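Local coordinates for protein HIAXHD3 (Humicola insolens, PDB 3ZXK) that removes arabinofuranosyl side chains, probably from xylan, as a family 43 arabinofuranosidase whose active site has been engineered to add endo-xylanase activity, at residues A[398-403]-A[408-413]; A[421-426]-A[477-482]; A[216-221]-A[227-232]. All coordinates share one frame; numbering follows the deposited sequence.

Contact 1 (A[398-403]-A[408-413]); sequences AGAVLF and AYIGVW
Ala-398 O takes the shortest backbone bond of this strand pair, from Val-412 N at 2.8 Å, with the donor nearly in line with the carbonyl, and the same oxygen is touched by Gly-411 CA at 3.1 Å in a CA-H...O contact. The hydrogen-bonded pairs are Ala-398/Val-412, Ala-400/Ile-410 and Leu-402/Ala-408; only the return bond from Ala-408 N to Leu-402 O is weak, at 3.4 Å. Between the first two, Gly-399 and Gly-411 form a non-hydrogen-bonded pair whose CA atoms come within 3.9 Å. Neither glycine has room for a CB: one on Gly-399 would run into Ile-410 O, and one on Gly-411 into Ala-398 O.

At the next non-hydrogen-bonded pair, Val-401 CB meets Tyr-409 CB at 3.8 Å, while Val-401 CG2 reaches back to Ala-408 O. Tyr-409 holds CG between its own backbone N and carbonyl carbon (chi1 69°), and this sends the ring along its strand, with Gly-411 N at its edge. The phenol then meets Trp-413, whose NE1 donates to Tyr-409 OH at 2.9 Å, the oxygen lying in the indole plane. This bond ties the phenol oxygen to an indole N-H four residues further along the same strand, and Phe-513 of the neighbouring strand 509-516 packs against the tyrosine.

The opposite face carries Ala-398, Ala-400, Leu-402, Ala-408, Ile-410 and Val-412. Ala-400 CB and Ile-410 CG2 approach only to 4.4 Å; Ala-408 and Ile-410 instead pack on Phe-479, and Leu-402 on Phe-479 and Phe-496, all from the other sheet. Such a buried antiparallel hairpin, with one face turned into the apolar layer between two sheets, is typical of the concanavalin A-like beta sandwich.

Contact 2 (A[421-426]-A[477-482]); sequences IVMVDD and TTFYYS
Ile-421 and Tyr-481 meet at a slant, the isoleucine laying its terminal methyl over one face of the phenol ring. Ile-421 CD1 sits 3.9 Å from the centroid of the Tyr-481 ring and 24° off its normal, a CH-pi contact shifted toward the rim, so that its nearest ring atom is Tyr-481 CD1 at 3.6 Å. The other branch, Ile-421 CG2, comes near Tyr-481 CD2.

Met-423 and Phe-479 cross at about a right angle. The thioether chain leaves with CG opposite the backbone N, bends at chi2 (-83°) and then runs straight at chi3, so that the methyl rather than the sulfur leads to the ring: Met-423 CE lies 3.7 Å from Phe-479 CD1, approaching obliquely.

No hydrogen bond links the two strands, which run antiparallel in direction but belong to different sheets of the C-terminal beta sandwich, with CA atoms of Met-423 and Phe-479 7.7 Å apart. Alternate side chains point into the layer between the sheets, Ile-421 and Met-423 from one strand and Phe-479 and Tyr-481 from the other. Phe-479 also packs on Ala-408, and Ile-421 also touches Ile-449 and Ile-457. Tyr-481, partly exposed, is bordered by Pro-447.

Contact 3 (A[216-221]-A[227-232]); sequences VLRSTT and PYEART
Glu-229 starts with CG between its backbone N and carbonyl carbon (chi1 67°) and runs extended beside Arg-218, whose own chain bends at chi3 (75°) to bring the guanidinium round to the carboxylate. Their salt bridge is long, 3.9 Å from Arg-218 NH2 to Glu-229 OE2, with the two planes 55° apart; a water fills in, accepting from Arg-218 NE at 2.9 Å and donating to Glu-229 OE2. Arg-218 NH1 turns instead to Asp-285 O.

On the other face, Ser-219 CB lies over the Tyr-228 ring, 4.1 Å from its centroid, and Leu-217 CD2 presses tightly on Ala-230 CB. Tyr-228 OH is hydrogen-bonded to Pro-224 O. Replacing Tyr-228 by an alanine would probably strip Ser-219 of its aromatic cover and leave Pro-224 O without its phenol partner. Toward the turn, Pro-227 O is gripped twice, by Thr-220 N at 2.9 Å and by Thr-220 OG1, which sits above the carbonyl plane.

This hairpin forms the outer part of one blade of the five-bladed propeller known for family 43: strand 213-219 pairs on its far side with strand 202-209, while Tyr-228 and Ala-230 pack on strand 175-183 of the preceding sheet.

Along the chain contact 3 comes first, then contact 1, then contact 2. Contacts 1 and 2 have centres about 7 Å apart and share the C-terminal concanavalin A-like domain: strands 406-415 and 418-429 are consecutive neighbours in one sheet, joined by backbone bonds such as Gly-411 O to Val-422 N. Contact 1 builds that sheet, and contact 2 packs it against its partner in the sandwich. Contact 3 belongs to a propeller blade of the family 43 glycoside hydrolase domain, on the opposite side of the chain's centre, its centre about 50 Å from that of contact 1. Both all-beta domains contribute residues to the glycan pocket, whereas these contacts are scaffold packing.

Contact 1 (A[398-403]-A[408-413])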
loop_
_atom_site.group_PDB
_atom_site.type_symbol
_atom_site.label_atom_id
_atom_site.label_comp_id
_atom_site.label_asym_id
_atom_site.label_seq_id
_atom_site.Cartn_x
_atom_site.Cartn_y
_atom_site.Cartn_z
ATOM N N ALA A 398 -22.361 -5.911 -10.637
ATOM C CA ALA A 398 -21.637 -4.766 -10.089
ATOM C C ALA A 398 -21.835 -4.737 -8.574
ATOM O O ALA A 398 -22.819 -5.318 -8.075
ATOM C CB ALA A 398 -22.159 -3.484 -10.712
ATOM N N GLY A 399 -20.905 -4.138 -7.846
ATOM C CA GLY A 399 -21.095 -4.016 -6.397
ATOM C C GLY A 399 -19.902 -3.666 -5.554
ATOM O O GLY A 399 -18.893 -3.168 -6.045
ATOM N N ALA A 400 -20.042 -3.966 -4.270
ATOM C CA ALA A 400 -19.052 -3.642 -3.279
ATOM C C ALA A 400 -18.406 -4.933 -2.776
ATOM O O ALA A 400 -19.081 -5.819 -2.254
ATOM C CB ALA A 400 -19.674 -2.843 -2.128
ATOM N N VAL A 401 -17.102 -5.049 -2.999
ATOM C CA VAL A 401 -16.369 -6.239 -2.705
ATOM C C VAL A 401 -15.374 -6.037 -1.567
ATOM O O VAL A 401 -14.706 -4.985 -1.443
ATOM C CB VAL A 401 -15.684 -6.785 -3.993
ATOM C CG1 VAL A 401 -14.745 -5.714 -4.632
ATOM C CG2 VAL A 401 -14.946 -8.121 -3.735
ATOM N N LEU A 402 -15.314 -7.058 -0.715
ATOM C CA LEU A 402 -14.254 -7.233 0.266
ATOM C C LEU A 402 -13.191 -8.018 -0.500
ATOM O O LEU A 402 -13.345 -9.237 -0.725
ATOM C CB LEU A 402 -14.786 -8.022 1.460
ATOM C CG LEU A 402 -13.658 -8.207 2.474
ATOM C CD1 LEU A 402 -13.393 -6.936 3.268
ATOM C CD2 LEU A 402 -13.971 -9.321 3.437
ATOM N N PHE A 403 -12.163 -7.301 -0.976
ATOM C CA PHE A 403 -11.313 -7.822 -2.034
ATOM C C PHE A 403 -9.970 -8.325 -1.529
ATOM O O PHE A 403 -9.229 -7.613 -0.882
ATOM C CB PHE A 403 -11.095 -6.741 -3.126
ATOM C CG PHE A 403 -10.436 -7.280 -4.370
ATOM C CD1 PHE A 403 -11.177 -7.990 -5.332
ATOM C CD2 PHE A 403 -9.072 -7.093 -4.584
ATOM C CE1 PHE A 403 -10.545 -8.508 -6.471
ATOM C CE2 PHE A 403 -8.440 -7.615 -5.717
ATOM C CZ PHE A 403 -9.177 -8.318 -6.663
ATOM N N ALA A 408 -15.598 -11.773 -0.996
ATOM C CA ALA A 408 -17.060 -11.841 -0.975
ATOM C C ALA A 408 -17.534 -10.466 -1.347
ATOM O O ALA A 408 -16.792 -9.477 -1.183
ATOM C CB ALA A 408 -17.593 -12.214 0.419
ATOM N N TYR A 409 -18.776 -10.380 -1.810
ATOM C CA TYR A 409 -19.347 -9.104 -2.179
ATOM C C TYR A 409 -20.851 -9.041 -1.989
ATOM O O TYR A 409 -21.506 -10.083 -1.881
ATOM C CB TYR A 409 -18.977 -8.712 -3.601
ATOM C CG TYR A 409 -19.556 -9.482 -4.780
ATOM C CD1 TYR A 409 -20.917 -9.341 -5.156
ATOM C CD2 TYR A 409 -18.737 -10.269 -5.593
ATOM C CE1 TYR A 409 -21.427 -9.976 -6.285
ATOM C CE2 TYR A 409 -19.227 -10.904 -6.728
ATOM C CZ TYR A 409 -20.586 -10.768 -7.052
ATOM O OH TYR A 409 -21.101 -11.329 -8.181
ATOM N N ILE A 410 -21.371 -7.811 -1.905
ATOM C CA ILE A 410 -22.799 -7.576 -2.007
ATOM C C ILE A 410 -22.961 -6.693 -3.251
ATOM O O ILE A 410 -22.162 -5.762 -3.486
ATOM C CB ILE A 410 -23.395 -6.915 -0.744
ATOM C CG1 ILE A 410 -24.927 -6.868 -0.861
ATOM C CG2 ILE A 410 -22.765 -5.545 -0.484
ATOM C CD1 ILE A 410 -25.623 -6.511 0.435
ATOM N N GLY A 411 -23.939 -6.998 -4.088
ATOM C CA GLY A 411 -24.043 -6.261 -5.336
ATOM C C GLY A 411 -25.343 -6.486 -6.032
ATOM O O GLY A 411 -26.315 -6.989 -5.443
ATOM N N VAL A 412 -25.363 -6.069 -7.291
ATOM C CA VAL A 412 -26.558 -6.155 -8.116
ATOM C C VAL A 412 -26.232 -6.999 -9.333
ATOM O O VAL A 412 -25.180 -6.822 -9.966
ATOM C CB VAL A 412 -27.047 -4.763 -8.579
ATOM C CG1 VAL A 412 -28.298 -4.858 -9.480
ATOM C CG2 VAL A 412 -27.336 -3.867 -7.380
ATOM N N TRP A 413 -27.101 -7.970 -9.590
ATOM C CA TRP A 413 -27.075 -8.777 -10.816
ATOM C C TRP A 413 -28.252 -8.365 -11.678
ATOM O O TRP A 413 -29.416 -8.354 -11.226
ATOM C CB TRP A 413 -27.159 -10.280 -10.502
ATOM C CG TRP A 413 -25.881 -10.872 -9.988
ATOM C CD1 TRP A 413 -24.759 -10.211 -9.531
ATOM C CD2 TRP A 413 -25.580 -12.280 -9.911
ATOM N NE1 TRP A 413 -23.792 -11.101 -9.165
ATOM C CE2 TRP A 413 -24.229 -12.384 -9.379
ATOM C CE3 TRP A 413 -26.285 -13.438 -10.223
ATOM C CZ2 TRP A 413 -23.608 -13.624 -9.193
ATOM C CZ3 TRP A 413 -25.668 -14.673 -10.042
ATOM C CH2 TRP A 413 -24.364 -14.766 -9.536
#

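Contact 2 (A[421-426]-A[477-482])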
loop_
_atom_site.group_PDB
_atom_site.type_symbol
_atom_site.label_atom_id
_atom_site.label_comp_id
_atom_site.label_asym_id
_atom_site.label_seq_id
_atom_site.Cartn_x
_atom_site.Cartn_y
_atom_site.Cartn_z
ATOM N N ILE A 421 -30.540 -7.549 -5.824
ATOM C CA ILE A 421 -29.402 -7.576 -4.917
ATOM C C ILE A 421 -29.044 -9.007 -4.566
ATOM O O ILE A 421 -29.934 -9.822 -4.339
ATOM C CB ILE A 421 -29.705 -6.768 -3.638
ATOM C CG1 ILE A 421 -30.114 -5.357 -4.044
ATOM C CG2 ILE A 421 -28.508 -6.717 -2.698
ATOM C CD1 ILE A 421 -30.751 -4.558 -2.943
ATOM N N VAL A 422 -27.748 -9.304 -4.567
ATOM C CA VAL A 422 -27.208 -10.607 -4.184
ATOM C C VAL A 422 -26.005 -10.431 -3.258
ATOM O O VAL A 422 -25.318 -9.386 -3.293
ATOM C CB VAL A 422 -26.773 -11.453 -5.424
ATOM C CG1 VAL A 422 -27.970 -11.796 -6.314
ATOM C CG2 VAL A 422 -25.704 -10.720 -6.231
ATOM N N MET A 423 -25.757 -11.437 -2.428
ATOM C CA MET A 423 -24.508 -11.531 -1.692
ATOM C C MET A 423 -23.821 -12.809 -2.176
ATOM O O MET A 423 -24.428 -13.858 -2.153
ATOM C CB MET A 423 -24.773 -11.514 -0.164
ATOM C CG MET A 423 -23.519 -11.497 0.690
ATOM S SD MET A 423 -22.824 -13.149 0.945
ATOM C CE MET A 423 -21.390 -12.864 1.998
ATOM N N VAL A 424 -22.571 -12.679 -2.628
ATOM C CA VAL A 424 -21.758 -13.746 -3.202
ATOM C C VAL A 424 -20.527 -14.009 -2.327
ATOM O O VAL A 424 -19.809 -13.068 -1.905
ATOM C CB VAL A 424 -21.327 -13.361 -4.642
ATOM C CG1 VAL A 424 -20.241 -14.289 -5.208
ATOM C CG2 VAL A 424 -22.547 -13.262 -5.557
ATOM N N ASP A 425 -20.255 -15.287 -2.058
ATOM C CA ASP A 425 -19.056 -15.635 -1.323
ATOM C C ASP A 425 -18.302 -16.748 -2.045
ATOM O O ASP A 425 -18.617 -17.063 -3.187
ATOM C CB ASP A 425 -19.384 -15.956 0.155
ATOM C CG ASP A 425 -20.249 -17.201 0.332
ATOM O OD1 ASP A 425 -20.590 -17.914 -0.637
ATOM O OD2 ASP A 425 -20.572 -17.500 1.512
ATOM N N ASP A 426 -17.279 -17.305 -1.402
ATOM C CA ASP A 426 -16.455 -18.367 -2.004
ATOM C C ASP A 426 -15.796 -17.966 -3.331
ATOM O O ASP A 426 -15.661 -18.779 -4.245
ATOM C CB ASP A 426 -17.245 -19.666 -2.173
ATOM C CG ASP A 426 -16.345 -20.858 -2.448
ATOM O OD1 ASP A 426 -15.275 -20.972 -1.789
ATOM O OD2 ASP A 426 -16.700 -21.686 -3.325
ATOM N N THR A 477 -16.601 -10.450 8.232
ATOM C CA THR A 477 -17.196 -9.267 7.631
ATOM C C THR A 477 -18.659 -9.542 7.329
ATOM O O THR A 477 -19.033 -10.658 6.924
ATOM C CB THR A 477 -16.466 -8.913 6.317
ATOM O OG1 THR A 477 -15.163 -8.411 6.632
ATOM C CG2 THR A 477 -17.232 -7.845 5.507
ATOM N N THR A 478 -19.483 -8.517 7.536
ATOM C CA THR A 478 -20.916 -8.582 7.189
ATOM C C THR A 478 -21.287 -7.538 6.129
ATOM O O THR A 478 -20.589 -6.538 5.964
ATOM C CB THR A 478 -21.816 -8.459 8.427
ATOM O OG1 THR A 478 -21.465 -7.300 9.190
ATOM C CG2 THR A 478 -21.664 -9.734 9.307
ATOM N N PHE A 479 -22.361 -7.810 5.386
ATOM C CA PHE A 479 -22.763 -7.002 4.247
ATOM C C PHE A 479 -24.208 -6.511 4.409
ATOM O O PHE A 479 -25.069 -7.249 4.919
ATOM C CB PHE A 479 -22.642 -7.823 2.955
ATOM C CG PHE A 479 -21.222 -8.246 2.618
ATOM C CD1 PHE A 479 -20.665 -9.422 3.130
ATOM C CD2 PHE A 479 -20.441 -7.463 1.775
ATOM C CE1 PHE A 479 -19.354 -9.793 2.835
ATOM C CE2 PHE A 479 -19.139 -7.836 1.459
ATOM C CZ PHE A 479 -18.583 -8.991 2.003
ATOM N N TYR A 480 -24.467 -5.281 3.966
ATOM C CA TYR A 480 -25.781 -4.648 4.108
ATOM C C TYR A 480 -26.111 -3.837 2.863
ATOM O O TYR A 480 -25.210 -3.424 2.138
ATOM C CB TYR A 480 -25.778 -3.680 5.305
ATOM C CG TYR A 480 -25.279 -4.291 6.589
ATOM C CD1 TYR A 480 -23.908 -4.486 6.782
ATOM C CD2 TYR A 480 -26.166 -4.692 7.606
ATOM C CE1 TYR A 480 -23.423 -5.049 7.921
ATOM C CE2 TYR A 480 -25.683 -5.270 8.777
ATOM C CZ TYR A 480 -24.296 -5.459 8.903
ATOM O OH TYR A 480 -23.718 -6.032 10.005
ATOM N N TYR A 481 -27.407 -3.641 2.625
ATOM C CA TYR A 481 -27.832 -2.723 1.583
ATOM C C TYR A 481 -28.878 -1.774 2.115
ATOM O O TYR A 481 -29.539 -2.076 3.107
ATOM C CB TYR A 481 -28.379 -3.485 0.361
ATOM C CG TYR A 481 -29.686 -4.217 0.648
ATOM C CD1 TYR A 481 -30.936 -3.588 0.478
ATOM C CD2 TYR A 481 -29.680 -5.537 1.097
ATOM C CE1 TYR A 481 -32.120 -4.252 0.771
ATOM C CE2 TYR A 481 -30.870 -6.212 1.347
ATOM C CZ TYR A 481 -32.087 -5.561 1.202
ATOM O OH TYR A 481 -33.279 -6.235 1.456
ATOM N N SER A 482 -28.979 -0.626 1.451
ATOM C CA SER A 482 -30.062 0.331 1.646
ATOM C C SER A 482 -30.652 0.745 0.315
ATOM O O SER A 482 -29.939 1.118 -0.617
ATOM C CB SER A 482 -29.606 1.580 2.402
ATOM O OG SER A 482 -30.671 2.519 2.484
#

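Contact 3 (A[216-221]-A[227-232])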
loop_
_atom_site.group_PDB
_atom_site.type_symbol
_atom_site.label_atom_id
_atom_site.label_comp_id
_atom_site.label_asym_id
_atom_site.label_seq_id
_atom_site.Cartn_x
_atom_site.Cartn_y
_atom_site.Cartn_z
ATOM N N VAL A 216 21.306 -4.087 12.003
ATOM C CA VAL A 216 21.964 -2.894 11.503
ATOM C C VAL A 216 23.363 -3.275 11.064
ATOM O O VAL A 216 24.112 -3.893 11.824
ATOM C CB VAL A 216 21.917 -1.686 12.491
ATOM C CG1 VAL A 216 22.299 -2.070 13.916
ATOM C CG2 VAL A 216 22.795 -0.544 11.957
ATOM N N LEU A 217 23.694 -2.983 9.811
ATOM C CA LEU A 217 25.053 -3.228 9.307
ATOM C C LEU A 217 25.799 -1.905 9.197
ATOM O O LEU A 217 25.197 -0.904 8.833
ATOM C CB LEU A 217 25.023 -3.878 7.922
ATOM C CG LEU A 217 23.984 -4.964 7.678
ATOM C CD1 LEU A 217 24.104 -5.467 6.249
ATOM C CD2 LEU A 217 24.152 -6.063 8.688
ATOM N N ARG A 218 27.102 -1.918 9.477
ATOM C CA ARG A 218 27.943 -0.721 9.349
ATOM C C ARG A 218 29.229 -1.086 8.607
ATOM O O ARG A 218 29.856 -2.140 8.867
ATOM C CB ARG A 218 28.266 -0.125 10.723
ATOM C CG ARG A 218 28.952 1.251 10.665
ATOM C CD ARG A 218 29.218 1.783 12.060
ATOM N NE ARG A 218 30.342 1.074 12.677
ATOM C CZ ARG A 218 30.743 1.272 13.931
ATOM N NH1 ARG A 218 30.105 2.163 14.688
ATOM N NH2 ARG A 218 31.779 0.601 14.418
ATOM N N SER A 219 29.645 -0.198 7.712
ATOM C CA SER A 219 30.823 -0.470 6.882
ATOM C C SER A 219 32.063 -0.441 7.768
ATOM O O SER A 219 32.264 0.509 8.533
ATOM C CB SER A 219 30.978 0.591 5.809
ATOM O OG SER A 219 32.233 0.432 5.170
ATOM N N THR A 220 32.895 -1.457 7.639
ATOM C CA THR A 220 34.083 -1.573 8.490
ATOM C C THR A 220 35.248 -0.703 7.962
ATOM O O THR A 220 36.195 -0.406 8.692
ATOM C CB THR A 220 34.532 -3.036 8.622
ATOM O OG1 THR A 220 34.902 -3.525 7.336
ATOM C CG2 THR A 220 33.387 -3.906 9.152
ATOM N N THR A 221 35.153 -0.281 6.698
ATOM C CA THR A 221 36.227 0.451 6.014
ATOM C C THR A 221 35.919 1.918 5.846
ATOM O O THR A 221 36.783 2.713 5.465
ATOM C CB THR A 221 36.388 -0.101 4.587
ATOM O OG1 THR A 221 35.105 -0.048 3.910
ATOM C CG2 THR A 221 36.950 -1.539 4.629
ATOM N N PRO A 227 33.497 -4.102 3.316
ATOM C CA PRO A 227 32.444 -4.989 3.830
ATOM C C PRO A 227 31.759 -4.450 5.078
ATOM O O PRO A 227 32.240 -3.479 5.695
ATOM C CB PRO A 227 33.192 -6.289 4.158
ATOM C CG PRO A 227 34.632 -5.917 4.219
ATOM C CD PRO A 227 34.822 -4.756 3.311
ATOM N N TYR A 228 30.642 -5.073 5.435
ATOM C CA TYR A 228 29.849 -4.614 6.560
ATOM C C TYR A 228 29.849 -5.619 7.674
ATOM O O TYR A 228 29.852 -6.825 7.421
ATOM C CB TYR A 228 28.416 -4.392 6.117
ATOM C CG TYR A 228 28.231 -3.152 5.261
ATOM C CD1 TYR A 228 28.579 -3.137 3.906
ATOM C CD2 TYR A 228 27.682 -2.001 5.808
ATOM C CE1 TYR A 228 28.391 -1.989 3.130
ATOM C CE2 TYR A 228 27.493 -0.846 5.048
ATOM C CZ TYR A 228 27.861 -0.837 3.714
ATOM O OH TYR A 228 27.657 0.303 2.954
ATOM N N GLU A 229 29.788 -5.115 8.904
ATOM C CA GLU A 229 29.568 -5.949 10.092
ATOM C C GLU A 229 28.194 -5.631 10.686
ATOM O O GLU A 229 27.655 -4.549 10.435
ATOM C CB GLU A 229 30.659 -5.723 11.130
ATOM C CG GLU A 229 30.657 -4.338 11.753
ATOM C CD GLU A 229 31.735 -4.171 12.788
ATOM O OE1 GLU A 229 32.168 -5.193 13.351
ATOM O OE2 GLU A 229 32.172 -3.026 13.010
ATOM N N ALA A 230 27.631 -6.564 11.461
ATOM C CA ALA A 230 26.242 -6.449 11.932
ATOM C C ALA A 230 26.115 -6.377 13.453
ATOM O O ALA A 230 26.961 -6.910 14.181
ATOM C CB ALA A 230 25.407 -7.618 11.418
ATOM N N ARG A 231 25.044 -5.720 13.906
ATOM C CA ARG A 231 24.504 -5.869 15.256
ATOM C C ARG A 231 23.004 -6.046 15.124
ATOM O O ARG A 231 22.414 -5.626 14.156
ATOM C CB ARG A 231 24.742 -4.615 16.098
ATOM C CG ARG A 231 26.181 -4.397 16.520
ATOM C CD ARG A 231 26.273 -3.389 17.652
ATOM N NE ARG A 231 27.671 -3.172 18.014
ATOM C CZ ARG A 231 28.082 -2.372 18.987
ATOM N NH1 ARG A 231 27.197 -1.709 19.716
ATOM N NH2 ARG A 231 29.387 -2.230 19.227
ATOM N N THR A 232 22.385 -6.649 16.128
ATOM C CA THR A 232 20.935 -6.759 16.153
ATOM C C THR A 232 20.306 -5.412 16.496
ATOM O O THR A 232 20.758 -4.715 17.409
ATOM C CB THR A 232 20.538 -7.826 17.163
ATOM O OG1 THR A 232 21.058 -9.084 16.703
ATOM C CG2 THR A 232 19.003 -7.905 17.318
HETATM O O HOH W 1 31.631 -1.080 11.309
#